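Local coordinates for flavodoxin (Aquifex aeolicus, PDB 2ARK), which probably serves as a low-potential electron donor to redox enzymes, carrying FMN as its cofactor, at residues 40-52 and 70-82. Numbering follows the deposited sequence.
Sequences KHVDEATKEDVLW and KMKRFFDDVLGDL
In the flavodoxin-like fold, an open parallel sheet flanked by helices, the turn after strand 35-41 packs on helix 69-78 through Val-42, Ala-45 and Phe-74, and helix 47-52 continues the contact onto the residues that follow, Leu-79 and Leu-82. The Phe-74 side chain leaves its helix with CG anti to the backbone N (chi1 180°), which carries the ring across to the other segment. Val-42 CG2 slides past its base, 3.5 Å from Phe-74 CB. At the ring's far end the edge meets backbone oxygen: Phe-74 CE1 lies 3.5 Å from Ala-45 O, near the ring plane, while Ala-45 CB is 3.8 Å from CE1. Val-50 CG2 also meets the ring edge, 4.2 Å from Phe-74 CE2. An alanine here would probably open a gap and leave Val-42 CG2, Ala-45 CB and Val-50 CG2 without their aromatic partner. Farther along, Val-50 and Leu-79 reach tip to tip, CG2 to CD2 at 3.8 Å, and Leu-82 CD1 rests 3.7 Å from Leu-51 CG. Polar contact is slight, a long salt bridge joining Asp-43 OD1 and Lys-70 NZ at 3.8 Å. Thr-46, the N-cap of helix 47-52, forms a capping box with Asp-49: Thr-46 N bonds Asp-49 OD2 (3.0 Å), while Asp-49 N returns a weak bond to Thr-46 OG1. Beneath lies strand 5-11, whose Ile-10 touches Ala-45, Met-71 and Phe-74; helix 104-117 packs beside helix 69-78, with Met-114 against Met-71 and Phe-75.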
loop_
_atom_site.group_PDB
_atom_site.type_symbol
_atom_site.label_atom_id
_atom_site.label_comp_id
_atom_site.label_asym_id
_atom_site.label_seq_id
_atom_site.Cartn_x
_atom_site.Cartn_y
_atom_site.Cartn_z
ATOM N N LYS A 40 -3.796 -26.461 -3.258
ATOM C CA LYS A 40 -5.202 -26.360 -3.736
ATOM C C LYS A 40 -5.467 -25.141 -4.608
ATOM O O LYS A 40 -4.961 -24.086 -4.332
ATOM C CB LYS A 40 -6.196 -26.331 -2.567
ATOM C CG LYS A 40 -5.956 -27.362 -1.461
ATOM C CD LYS A 40 -6.823 -28.592 -1.559
ATOM C CE LYS A 40 -6.406 -29.604 -0.446
ATOM N NZ LYS A 40 -7.413 -30.707 -0.054
ATOM N N HIS A 41 -6.256 -25.299 -5.662
ATOM C CA HIS A 41 -6.892 -24.162 -6.325
ATOM C C HIS A 41 -7.981 -23.597 -5.352
ATOM O O HIS A 41 -8.576 -24.350 -4.566
ATOM C CB HIS A 41 -7.470 -24.603 -7.687
ATOM C CG HIS A 41 -8.183 -23.518 -8.433
ATOM N ND1 HIS A 41 -7.524 -22.545 -9.153
ATOM C CD2 HIS A 41 -9.503 -23.252 -8.575
ATOM C CE1 HIS A 41 -8.404 -21.714 -9.687
ATOM N NE2 HIS A 41 -9.613 -22.118 -9.347
ATOM N N VAL A 42 -8.215 -22.286 -5.391
ATOM C CA VAL A 42 -9.247 -21.659 -4.562
ATOM C C VAL A 42 -10.648 -22.347 -4.591
ATOM O O VAL A 42 -11.297 -22.440 -3.541
ATOM C CB VAL A 42 -9.366 -20.127 -4.821
ATOM C CG1 VAL A 42 -9.845 -19.830 -6.209
ATOM C CG2 VAL A 42 -10.295 -19.497 -3.838
ATOM N N ASP A 43 -11.098 -22.822 -5.765
ATOM C CA ASP A 43 -12.400 -23.501 -5.905
ATOM C C ASP A 43 -12.402 -24.868 -5.218
ATOM O O ASP A 43 -13.466 -25.407 -4.921
ATOM C CB ASP A 43 -12.740 -23.807 -7.365
ATOM C CG ASP A 43 -12.908 -22.576 -8.239
ATOM O OD1 ASP A 43 -13.331 -21.491 -7.759
ATOM O OD2 ASP A 43 -12.616 -22.743 -9.448
ATOM N N GLU A 44 -11.215 -25.430 -5.014
ATOM C CA GLU A 44 -11.005 -26.715 -4.362
ATOM C C GLU A 44 -10.936 -26.564 -2.840
ATOM O O GLU A 44 -11.320 -27.461 -2.117
ATOM C CB GLU A 44 -9.641 -27.225 -4.830
ATOM C CG GLU A 44 -9.513 -28.645 -5.299
ATOM C CD GLU A 44 -8.014 -29.054 -5.524
ATOM O OE1 GLU A 44 -7.172 -28.199 -5.972
ATOM O OE2 GLU A 44 -7.702 -30.257 -5.262
ATOM N N ALA A 45 -10.417 -25.431 -2.367
ATOM C CA ALA A 45 -10.011 -25.229 -0.968
ATOM C C ALA A 45 -11.149 -25.101 0.040
ATOM O O ALA A 45 -12.254 -24.669 -0.301
ATOM C CB ALA A 45 -9.087 -24.022 -0.856
ATOM N N THR A 46 -10.866 -25.476 1.285
ATOM C CA THR A 46 -11.876 -25.425 2.340
ATOM C C THR A 46 -11.359 -24.662 3.562
ATOM O O THR A 46 -10.155 -24.515 3.753
ATOM C CB THR A 46 -12.301 -26.840 2.799
ATOM O OG1 THR A 46 -11.142 -27.548 3.253
ATOM C CG2 THR A 46 -12.939 -27.630 1.670
ATOM N N LYS A 47 -12.281 -24.200 4.396
ATOM C CA LYS A 47 -11.920 -23.599 5.670
ATOM C C LYS A 47 -11.107 -24.575 6.535
ATOM O O LYS A 47 -10.321 -24.147 7.342
ATOM C CB LYS A 47 -13.158 -23.005 6.400
ATOM C CG LYS A 47 -14.082 -23.988 7.145
ATOM C CD LYS A 47 -15.321 -23.246 7.721
ATOM C CE LYS A 47 -15.959 -23.926 8.954
ATOM N NZ LYS A 47 -16.746 -25.190 8.732
ATOM N N GLU A 48 -11.273 -25.875 6.322
ATOM C CA GLU A 48 -10.530 -26.899 7.075
ATOM C C GLU A 48 -9.053 -27.015 6.681
ATOM O O GLU A 48 -8.211 -27.325 7.523
ATOM C CB GLU A 48 -11.209 -28.280 6.962
ATOM C CG GLU A 48 -12.466 -28.455 7.826
ATOM C CD GLU A 48 -13.717 -27.786 7.234
ATOM O OE1 GLU A 48 -13.897 -27.827 5.997
ATOM O OE2 GLU A 48 -14.529 -27.229 8.009
ATOM N N ASP A 49 -8.752 -26.766 5.405
ATOM C CA ASP A 49 -7.372 -26.662 4.916
ATOM C C ASP A 49 -6.607 -25.605 5.649
ATOM O O ASP A 49 -5.419 -25.786 5.927
ATOM C CB ASP A 49 -7.337 -26.317 3.425
ATOM C CG ASP A 49 -7.795 -27.465 2.559
ATOM O OD1 ASP A 49 -7.487 -28.613 2.962
ATOM O OD2 ASP A 49 -8.470 -27.224 1.514
ATOM N N VAL A 50 -7.295 -24.500 5.953
ATOM C CA VAL A 50 -6.671 -23.320 6.539
ATOM C C VAL A 50 -6.443 -23.582 8.014
ATOM O O VAL A 50 -5.361 -23.308 8.551
ATOM C CB VAL A 50 -7.519 -22.016 6.257
ATOM C CG1 VAL A 50 -7.050 -20.841 7.099
ATOM C CG2 VAL A 50 -7.468 -21.661 4.756
ATOM N N LEU A 51 -7.450 -24.157 8.655
ATOM C CA LEU A 51 -7.335 -24.640 10.031
ATOM C C LEU A 51 -6.199 -25.652 10.230
ATOM O O LEU A 51 -5.546 -25.681 11.264
ATOM C CB LEU A 51 -8.659 -25.270 10.456
ATOM C CG LEU A 51 -9.787 -24.284 10.715
ATOM C CD1 LEU A 51 -11.130 -25.027 10.726
ATOM C CD2 LEU A 51 -9.528 -23.556 12.044
ATOM N N TRP A 52 -5.988 -26.494 9.231
ATOM C CA TRP A 52 -4.912 -27.462 9.243
ATOM C C TRP A 52 -3.547 -26.777 9.134
ATOM O O TRP A 52 -2.612 -27.187 9.805
ATOM C CB TRP A 52 -5.160 -28.457 8.105
ATOM C CG TRP A 52 -4.074 -29.419 7.846
ATOM C CD1 TRP A 52 -3.907 -30.647 8.439
ATOM C CD2 TRP A 52 -2.987 -29.263 6.910
ATOM N NE1 TRP A 52 -2.782 -31.259 7.925
ATOM C CE2 TRP A 52 -2.200 -30.435 6.988
ATOM C CE3 TRP A 52 -2.614 -28.251 6.000
ATOM C CZ2 TRP A 52 -1.048 -30.624 6.194
ATOM C CZ3 TRP A 52 -1.478 -28.444 5.208
ATOM C CH2 TRP A 52 -0.706 -29.615 5.316
ATOM N N LYS A 70 -11.996 -14.042 -6.883
ATOM C CA LYS A 70 -12.275 -15.371 -6.339
ATOM C C LYS A 70 -11.433 -15.612 -5.081
ATOM O O LYS A 70 -11.931 -16.205 -4.133
ATOM C CB LYS A 70 -12.155 -16.519 -7.382
ATOM C CG LYS A 70 -13.445 -16.769 -8.214
ATOM C CD LYS A 70 -13.352 -18.056 -9.020
ATOM C CE LYS A 70 -14.526 -18.292 -9.957
ATOM N NZ LYS A 70 -14.375 -19.515 -10.874
HETATM N N MSE A 71 -10.190 -15.132 -5.041
HETATM C CA MSE A 71 -9.418 -15.260 -3.823
HETATM C C MSE A 71 -9.966 -14.380 -2.700
HETATM O O MSE A 71 -10.068 -14.810 -1.564
HETATM C CB MSE A 71 -7.940 -15.012 -4.058
HETATM C CG MSE A 71 -7.103 -15.284 -2.831
HETATM SE SE MSE A 71 -7.066 -17.239 -2.326
HETATM C CE MSE A 71 -5.976 -17.958 -3.800
ATOM N N LYS A 72 -10.336 -13.152 -3.040
ATOM C CA LYS A 72 -10.987 -12.243 -2.120
ATOM C C LYS A 72 -12.282 -12.852 -1.569
ATOM O O LYS A 72 -12.551 -12.761 -0.358
ATOM C CB LYS A 72 -11.247 -10.890 -2.828
ATOM C CG LYS A 72 -11.739 -9.789 -1.923
ATOM C CD LYS A 72 -10.629 -9.219 -0.996
ATOM C CE LYS A 72 -11.189 -8.729 0.352
ATOM N NZ LYS A 72 -12.315 -7.783 0.115
ATOM N N ARG A 73 -13.072 -13.504 -2.424
ATOM C CA ARG A 73 -14.356 -14.077 -1.974
ATOM C C ARG A 73 -14.146 -15.247 -1.007
ATOM O O ARG A 73 -14.896 -15.420 -0.045
ATOM C CB ARG A 73 -15.190 -14.506 -3.171
ATOM C CG ARG A 73 -16.549 -15.162 -2.857
ATOM C CD ARG A 73 -16.649 -16.329 -3.777
ATOM N NE ARG A 73 -17.709 -16.170 -4.712
ATOM C CZ ARG A 73 -17.857 -16.822 -5.862
ATOM N NH1 ARG A 73 -18.938 -16.536 -6.560
ATOM N NH2 ARG A 73 -16.960 -17.706 -6.338
ATOM N N PHE A 74 -13.110 -16.035 -1.255
ATOM C CA PHE A 74 -12.766 -17.116 -0.384
ATOM C C PHE A 74 -12.436 -16.623 1.038
ATOM O O PHE A 74 -12.899 -17.197 2.052
ATOM C CB PHE A 74 -11.585 -17.902 -0.975
ATOM C CG PHE A 74 -11.156 -19.053 -0.123
ATOM C CD1 PHE A 74 -11.788 -20.298 -0.248
ATOM C CD2 PHE A 74 -10.147 -18.892 0.820
ATOM C CE1 PHE A 74 -11.412 -21.380 0.562
ATOM C CE2 PHE A 74 -9.768 -19.959 1.628
ATOM C CZ PHE A 74 -10.404 -21.207 1.501
ATOM N N PHE A 75 -11.625 -15.576 1.109
ATOM C CA PHE A 75 -11.304 -14.972 2.378
ATOM C C PHE A 75 -12.489 -14.300 3.032
ATOM O O PHE A 75 -12.693 -14.467 4.216
ATOM C CB PHE A 75 -10.081 -14.046 2.251
ATOM C CG PHE A 75 -8.790 -14.796 2.288
ATOM C CD1 PHE A 75 -8.361 -15.509 1.181
ATOM C CD2 PHE A 75 -8.040 -14.852 3.448
ATOM C CE1 PHE A 75 -7.187 -16.259 1.221
ATOM C CE2 PHE A 75 -6.865 -15.596 3.507
ATOM C CZ PHE A 75 -6.432 -16.301 2.398
ATOM N N ASP A 76 -13.281 -13.562 2.264
ATOM C CA ASP A 76 -14.380 -12.797 2.830
ATOM C C ASP A 76 -15.438 -13.738 3.306
ATOM O O ASP A 76 -15.956 -13.545 4.390
ATOM C CB ASP A 76 -15.026 -11.818 1.822
ATOM C CG ASP A 76 -14.156 -10.602 1.518
ATOM O OD1 ASP A 76 -13.352 -10.216 2.400
ATOM O OD2 ASP A 76 -14.298 -10.026 0.397
ATOM N N ASP A 77 -15.760 -14.743 2.489
ATOM C CA ASP A 77 -16.989 -15.504 2.677
ATOM C C ASP A 77 -16.811 -16.898 3.241
ATOM O O ASP A 77 -17.646 -17.352 4.024
ATOM C CB ASP A 77 -17.811 -15.567 1.379
ATOM C CG ASP A 77 -18.440 -14.212 0.995
ATOM O OD1 ASP A 77 -18.315 -13.196 1.743
ATOM O OD2 ASP A 77 -19.086 -14.172 -0.080
ATOM N N VAL A 78 -15.755 -17.591 2.828
ATOM C CA VAL A 78 -15.466 -18.933 3.360
ATOM C C VAL A 78 -14.746 -18.831 4.711
ATOM O O VAL A 78 -15.193 -19.426 5.679
ATOM C CB VAL A 78 -14.700 -19.843 2.331
ATOM C CG1 VAL A 78 -14.289 -21.169 2.955
ATOM C CG2 VAL A 78 -15.578 -20.099 1.095
ATOM N N LEU A 79 -13.667 -18.051 4.781
ATOM C CA LEU A 79 -12.930 -17.882 6.034
ATOM C C LEU A 79 -13.551 -16.888 7.009
ATOM O O LEU A 79 -13.124 -16.791 8.152
ATOM C CB LEU A 79 -11.485 -17.502 5.770
ATOM C CG LEU A 79 -10.628 -18.446 4.942
ATOM C CD1 LEU A 79 -9.229 -17.988 5.131
ATOM C CD2 LEU A 79 -10.781 -19.936 5.385
ATOM N N GLY A 80 -14.569 -16.173 6.565
ATOM C CA GLY A 80 -15.203 -15.149 7.389
ATOM C C GLY A 80 -15.669 -15.569 8.776
ATOM O O GLY A 80 -15.651 -14.752 9.699
ATOM N N ASP A 81 -16.101 -16.826 8.925
ATOM C CA ASP A 81 -16.502 -17.362 10.239
ATOM C C ASP A 81 -15.322 -17.661 11.142
ATOM O O ASP A 81 -15.445 -17.616 12.341
ATOM C CB ASP A 81 -17.391 -18.614 10.103
ATOM C CG ASP A 81 -18.881 -18.266 9.882
ATOM O OD1 ASP A 81 -19.649 -19.141 9.401
ATOM O OD2 ASP A 81 -19.299 -17.119 10.189
ATOM N N LEU A 82 -14.180 -17.974 10.554
ATOM C CA LEU A 82 -12.954 -18.228 11.313
ATOM C C LEU A 82 -12.259 -16.949 11.792
ATOM O O LEU A 82 -11.301 -17.017 12.564
ATOM C CB LEU A 82 -11.980 -19.050 10.465
ATOM C CG LEU A 82 -12.380 -20.493 10.131
ATOM C CD1 LEU A 82 -11.226 -21.165 9.404
ATOM C CD2 LEU A 82 -12.783 -21.278 11.382
#